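Local coordinates for surface layer protein (Geobacillus stearothermophilus, PDB 4UID), which probably self-assembles into the crystalline surface layer that coats the bacterial cell, this chain being its Ig-like domains 4 and 5, at residues L10-D15 and L41-K46; A90-K95 and I103-K108. All coordinates share one frame; numbering follows the deposited sequence.

Contact 1 (L10-D15 and L41-K46); sequences LKLTKD and LTLTAK
Thr-13 OG1 meets Thr-44 OG1 at 2.7 Å, a hydroxyl-to-hydroxyl hydrogen bond between side chains that cross at about a right angle. Thr-13 can make it because its hydroxyl sits between its own backbone N and carbonyl carbon (chi1 59°), while CG2 of Thr-42 comes alongside the same oxygen. The backbones behind these hydroxyls pair antiparallel. Thr-13 and Thr-42 exchange two almost straight backbone bonds, with Thr-13 N 2.8 Å from Thr-42 O; Lys-11 and Thr-44 form the other hydrogen-bonded pair, less evenly, since Lys-11 N stands 3.3 Å from Thr-44 O. Leu-10, Leu-12, Leu-41, Leu-43 and Ala-45 make up most of the other face of the sheet. Here CD1 of Leu-12 lies 3.8 Å from CD1 of Leu-41, the two leucines crossing obliquely and both touching Val-19, and Leu-10 CD1 rests on Ala-45 CB at 3.9 Å. Cutting Leu-41 back to an alanine would remove CD1, and is likely to open a gap beside Leu-12 CD1 and Val-19. Lys-14 rises from the end of this leucine face, its chain leading the amine away to bond Ile-36 O. The contact is thus two-faced: threonine hydroxyls and Lys-11 line one side of the Ig-like sheet, while the opposite side is mainly aliphatic and packs against strands 88-96 and 99-107, as expected of one half of a beta sandwich.

Contact 2 (A90-K95 and I103-K108); sequences ALVKVK and IPVTVK
Val-92 packs against two side chains of the neighbouring strand: its CG1 lies 3.8 Å from CG1 of Ile-103, the two side chains running side by side, and its CB lies 3.9 Å from CG2 of Val-105, which crosses it at a slant. Val-105 presents that methyl because its CG1 is turned anti to the backbone N (chi1 -163°), leaving CG2 beside the N and near Ala-90 O as well. Together with the small Ala-90, these side chains make the close-packed face, which looks inward and packs on strands 6-14 and 41-48 of the facing sheet. The other face is looser. There Leu-91 and the exposed Pro-104 form a non-hydrogen-bonded pair, with Leu-91 CD2 and Pro-104 CB 4.3 Å apart. Such a pair asks no N-H of Pro-104 toward strand 88-96, so the proline breaks none of its bonds. Four backbone bonds flank it in the antiparallel hairpin of strands 88-96 and 99-107. Ala-90 and Val-105 exchange two of them, Ala-90 N standing 2.8 Å from Val-105 O; Val-92 and Ile-103 exchange the other two, Val-92 N lying 2.9 Å from Ile-103 O in a nearly straight bond (170°). On its far side strand 88-96 also pairs with strand 65-68, through Lys-93 with Glu-67 and Lys-95 with Thr-65. The hairpin is therefore fixed by main-chain bonds that depend little on sequence, while its branched aliphatic side chains supply the apolar inner surface of an Ig-like sheet and its outer surface carries the proline.

How the contacts relate
Contact 1 comes first along the chain and closes before contact 2 opens. Their centres are about 11 Å apart, in two different antiparallel sheets of the first of the chain's two Ig-like domains. Strands 6-14 and 41-48 form part of one sheet, and the hairpin of strands 88-96 and 99-107 forms part of the other. The sheets meet through aliphatic side chains: Leu-43 CD2 lies 3.5 Å from Val-92 CG1, Leu-12 CD2 lies 3.8 Å from Val-105 CG1, and Leu-10 packs against Val-94. Each contact joins two neighbouring strands of one layer, and their inward faces form part of the domain's hydrophobic core.

Contact 1 (L10-D15 and L41-K46)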
loop_
_atom_site.group_PDB
_atom_site.type_symbol
_atom_site.label_atom_id
_atom_site.label_comp_id
_atom_site.label_asym_id
_atom_site.label_seq_id
_atom_site.Cartn_x
_atom_site.Cartn_y
_atom_site.Cartn_z
ATOM N N LEU A 10 22.776 8.424 -7.821
ATOM C CA LEU A 10 21.887 7.504 -8.535
ATOM C C LEU A 10 20.739 7.057 -7.625
ATOM O O LEU A 10 20.865 6.106 -6.859
ATOM C CB LEU A 10 22.653 6.310 -9.131
ATOM C CG LEU A 10 21.863 5.515 -10.184
ATOM C CD1 LEU A 10 21.541 6.371 -11.405
ATOM C CD2 LEU A 10 22.572 4.223 -10.586
ATOM N N LYS A 11 19.628 7.780 -7.711
ATOM C CA LYS A 11 18.452 7.535 -6.878
ATOM C C LYS A 11 17.250 7.199 -7.739
ATOM O O LYS A 11 17.156 7.618 -8.888
ATOM C CB LYS A 11 18.122 8.772 -6.046
ATOM C CG LYS A 11 18.935 8.935 -4.777
ATOM C CD LYS A 11 18.532 10.219 -4.059
ATOM C CE LYS A 11 18.891 10.178 -2.577
ATOM N NZ LYS A 11 18.085 11.152 -1.783
ATOM N N LEU A 12 16.329 6.440 -7.163
ATOM C CA LEU A 12 15.020 6.234 -7.742
ATOM C C LEU A 12 14.069 7.319 -7.231
ATOM O O LEU A 12 14.043 7.602 -6.025
ATOM C CB LEU A 12 14.533 4.847 -7.354
ATOM C CG LEU A 12 13.093 4.418 -7.591
ATOM C CD1 LEU A 12 12.737 4.353 -9.076
ATOM C CD2 LEU A 12 12.928 3.072 -6.910
ATOM N N THR A 13 13.298 7.930 -8.136
ATOM C CA THR A 13 12.439 9.076 -7.781
ATOM C C THR A 13 11.071 9.131 -8.455
ATOM O O THR A 13 10.808 8.456 -9.443
ATOM C CB THR A 13 13.123 10.448 -8.052
ATOM O OG1 THR A 13 13.474 10.566 -9.441
ATOM C CG2 THR A 13 14.349 10.675 -7.158
ATOM N N LYS A 14 10.213 9.967 -7.888
ATOM C CA LYS A 14 8.961 10.396 -8.479
ATOM C C LYS A 14 8.732 11.735 -7.801
ATOM O O LYS A 14 8.710 11.791 -6.565
ATOM C CB LYS A 14 7.831 9.420 -8.132
ATOM C CG LYS A 14 6.600 9.483 -9.029
ATOM C CD LYS A 14 5.594 8.413 -8.627
ATOM C CE LYS A 14 4.348 8.410 -9.509
ATOM N NZ LYS A 14 3.105 8.103 -8.724
ATOM N N ASP A 15 8.622 12.805 -8.599
ATOM C CA ASP A 15 8.293 14.159 -8.117
ATOM C C ASP A 15 9.318 14.633 -7.056
ATOM O O ASP A 15 8.958 15.094 -5.959
ATOM C CB ASP A 15 6.817 14.186 -7.642
ATOM C CG ASP A 15 6.423 15.480 -6.940
ATOM O OD1 ASP A 15 6.504 16.559 -7.568
ATOM O OD2 ASP A 15 6.018 15.409 -5.752
ATOM N N LEU A 41 7.484 8.041 -12.495
ATOM C CA LEU A 41 8.554 7.269 -11.854
ATOM C C LEU A 41 9.796 7.162 -12.731
ATOM O O LEU A 41 9.752 6.691 -13.877
ATOM C CB LEU A 41 8.058 5.873 -11.455
ATOM C CG LEU A 41 8.982 4.950 -10.647
ATOM C CD1 LEU A 41 9.027 5.368 -9.193
ATOM C CD2 LEU A 41 8.476 3.528 -10.730
ATOM N N THR A 42 10.911 7.577 -12.154
ATOM C CA THR A 42 12.168 7.646 -12.871
ATOM C C THR A 42 13.387 7.275 -11.997
ATOM O O THR A 42 13.272 7.105 -10.783
ATOM C CB THR A 42 12.323 9.046 -13.526
ATOM O OG1 THR A 42 13.371 9.006 -14.486
ATOM C CG2 THR A 42 12.605 10.160 -12.494
ATOM N N LEU A 43 14.542 7.119 -12.628
ATOM C CA LEU A 43 15.818 7.236 -11.932
ATOM C C LEU A 43 16.403 8.611 -12.252
ATOM O O LEU A 43 16.339 9.067 -13.409
ATOM C CB LEU A 43 16.791 6.165 -12.391
ATOM C CG LEU A 43 16.266 4.744 -12.296
ATOM C CD1 LEU A 43 16.583 3.978 -13.577
ATOM C CD2 LEU A 43 16.768 4.043 -11.034
ATOM N N THR A 44 16.946 9.279 -11.234
ATOM C CA THR A 44 17.653 10.539 -11.426
ATOM C C THR A 44 19.143 10.223 -11.292
ATOM O O THR A 44 19.524 9.249 -10.616
ATOM C CB THR A 44 17.164 11.639 -10.441
ATOM O OG1 THR A 44 15.736 11.666 -10.430
ATOM C CG2 THR A 44 17.635 13.040 -10.850
ATOM N N ALA A 45 19.967 11.013 -11.984
ATOM C CA ALA A 45 21.428 10.879 -11.964
ATOM C C ALA A 45 22.122 12.235 -12.125
ATOM O O ALA A 45 21.762 13.052 -12.991
ATOM C CB ALA A 45 21.905 9.889 -13.024
ATOM N N LYS A 46 23.104 12.468 -11.260
ATOM C CA LYS A 46 23.963 13.637 -11.336
ATOM C C LYS A 46 25.396 13.176 -11.509
ATOM O O LYS A 46 25.744 12.044 -11.132
ATOM C CB LYS A 46 23.780 14.526 -10.112
ATOM C CG LYS A 46 22.689 15.562 -10.323
ATOM C CD LYS A 46 22.092 16.078 -9.020
ATOM C CE LYS A 46 20.611 16.396 -9.210
ATOM N NZ LYS A 46 19.988 17.071 -8.040
#

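Contact 2 (A90-K95 and I103-K108)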
loop_
_atom_site.group_PDB
_atom_site.type_symbol
_atom_site.label_atom_id
_atom_site.label_comp_id
_atom_site.label_asym_id
_atom_site.label_seq_id
_atom_site.Cartn_x
_atom_site.Cartn_y
_atom_site.Cartn_z
ATOM N N ALA A 90 15.957 -6.106 -9.047
ATOM C CA ALA A 90 16.588 -5.745 -10.299
ATOM C C ALA A 90 17.824 -4.871 -10.068
ATOM O O ALA A 90 17.842 -4.034 -9.158
ATOM C CB ALA A 90 15.583 -5.035 -11.200
ATOM N N LEU A 91 18.849 -5.069 -10.893
ATOM C CA LEU A 91 19.987 -4.172 -10.908
ATOM C C LEU A 91 19.874 -3.212 -12.057
ATOM O O LEU A 91 19.775 -3.592 -13.216
ATOM C CB LEU A 91 21.299 -4.937 -10.974
ATOM C CG LEU A 91 21.689 -5.664 -9.693
ATOM C CD1 LEU A 91 22.721 -6.720 -10.050
ATOM C CD2 LEU A 91 22.221 -4.696 -8.645
ATOM N N VAL A 92 19.885 -1.944 -11.702
ATOM C CA VAL A 92 19.739 -0.848 -12.639
ATOM C C VAL A 92 21.112 -0.180 -12.926
ATOM O O VAL A 92 21.975 -0.164 -12.046
ATOM C CB VAL A 92 18.625 0.083 -12.098
ATOM C CG1 VAL A 92 19.060 1.532 -11.912
ATOM C CG2 VAL A 92 17.372 -0.064 -12.950
ATOM N N LYS A 93 21.309 0.327 -14.153
ATOM C CA LYS A 93 22.586 0.922 -14.604
ATOM C C LYS A 93 22.493 2.257 -15.376
ATOM O O LYS A 93 21.703 2.388 -16.318
ATOM C CB LYS A 93 23.362 -0.086 -15.439
ATOM C CG LYS A 93 24.788 0.346 -15.735
ATOM C CD LYS A 93 25.677 -0.865 -15.934
ATOM C CE LYS A 93 26.669 -0.626 -17.057
ATOM N NZ LYS A 93 27.428 -1.865 -17.386
ATOM N N VAL A 94 23.319 3.232 -14.982
ATOM C CA VAL A 94 23.450 4.501 -15.729
ATOM C C VAL A 94 24.773 4.518 -16.515
ATOM O O VAL A 94 25.777 3.971 -16.040
ATOM C CB VAL A 94 23.250 5.758 -14.818
ATOM C CG1 VAL A 94 24.435 5.991 -13.881
ATOM C CG2 VAL A 94 22.947 7.012 -15.637
ATOM N N LYS A 95 24.747 5.125 -17.710
ATOM C CA LYS A 95 25.908 5.198 -18.626
ATOM C C LYS A 95 26.245 6.601 -19.130
ATOM O O LYS A 95 25.392 7.299 -19.681
ATOM C CB LYS A 95 25.710 4.276 -19.832
ATOM C CG LYS A 95 26.525 2.989 -19.790
ATOM C CD LYS A 95 26.801 2.470 -21.197
ATOM C CE LYS A 95 27.863 3.298 -21.910
ATOM N NZ LYS A 95 27.473 3.606 -23.313
ATOM N N ILE A 103 22.770 0.402 -9.203
ATOM C CA ILE A 103 22.059 0.317 -7.904
ATOM C C ILE A 103 21.026 -0.818 -7.893
ATOM O O ILE A 103 20.511 -1.180 -8.950
ATOM C CB ILE A 103 21.444 1.672 -7.408
ATOM C CG1 ILE A 103 20.390 2.224 -8.384
ATOM C CG2 ILE A 103 22.542 2.687 -7.078
ATOM C CD1 ILE A 103 19.568 3.407 -7.886
ATOM N N PRO A 104 20.747 -1.406 -6.702
ATOM C CA PRO A 104 19.632 -2.354 -6.639
ATOM C C PRO A 104 18.293 -1.627 -6.562
ATOM O O PRO A 104 18.220 -0.473 -6.121
ATOM C CB PRO A 104 19.884 -3.142 -5.345
ATOM C CG PRO A 104 21.184 -2.650 -4.800
ATOM C CD PRO A 104 21.428 -1.301 -5.398
ATOM N N VAL A 105 17.252 -2.295 -7.048
ATOM C CA VAL A 105 15.881 -1.816 -6.963
ATOM C C VAL A 105 15.056 -3.038 -6.596
ATOM O O VAL A 105 15.229 -4.128 -7.172
ATOM C CB VAL A 105 15.345 -1.220 -8.286
ATOM C CG1 VAL A 105 14.107 -0.376 -8.036
ATOM C CG2 VAL A 105 16.383 -0.368 -8.997
ATOM N N THR A 106 14.181 -2.853 -5.618
ATOM C CA THR A 106 13.352 -3.925 -5.116
ATOM C C THR A 106 11.923 -3.587 -5.475
ATOM O O THR A 106 11.459 -2.476 -5.187
ATOM C CB THR A 106 13.499 -4.078 -3.580
ATOM O OG1 THR A 106 14.889 -4.146 -3.235
ATOM C CG2 THR A 106 12.814 -5.345 -3.076
ATOM N N VAL A 107 11.250 -4.540 -6.125
ATOM C CA VAL A 107 9.794 -4.511 -6.296
ATOM C C VAL A 107 9.194 -5.445 -5.256
ATOM O O VAL A 107 9.597 -6.606 -5.134
ATOM C CB VAL A 107 9.374 -4.981 -7.690
ATOM C CG1 VAL A 107 7.872 -4.865 -7.853
ATOM C CG2 VAL A 107 10.102 -4.195 -8.772
ATOM N N LYS A 108 8.246 -4.934 -4.484
ATOM C CA LYS A 108 7.563 -5.783 -3.514
ATOM C C LYS A 108 6.269 -6.284 -4.105
ATOM O O LYS A 108 5.733 -5.666 -5.030
ATOM C CB LYS A 108 7.359 -5.054 -2.193
ATOM C CG LYS A 108 8.659 -4.891 -1.400
ATOM C CD LYS A 108 8.457 -3.975 -0.204
ATOM C CE LYS A 108 9.273 -4.421 1.001
ATOM N NZ LYS A 108 8.567 -4.104 2.278
#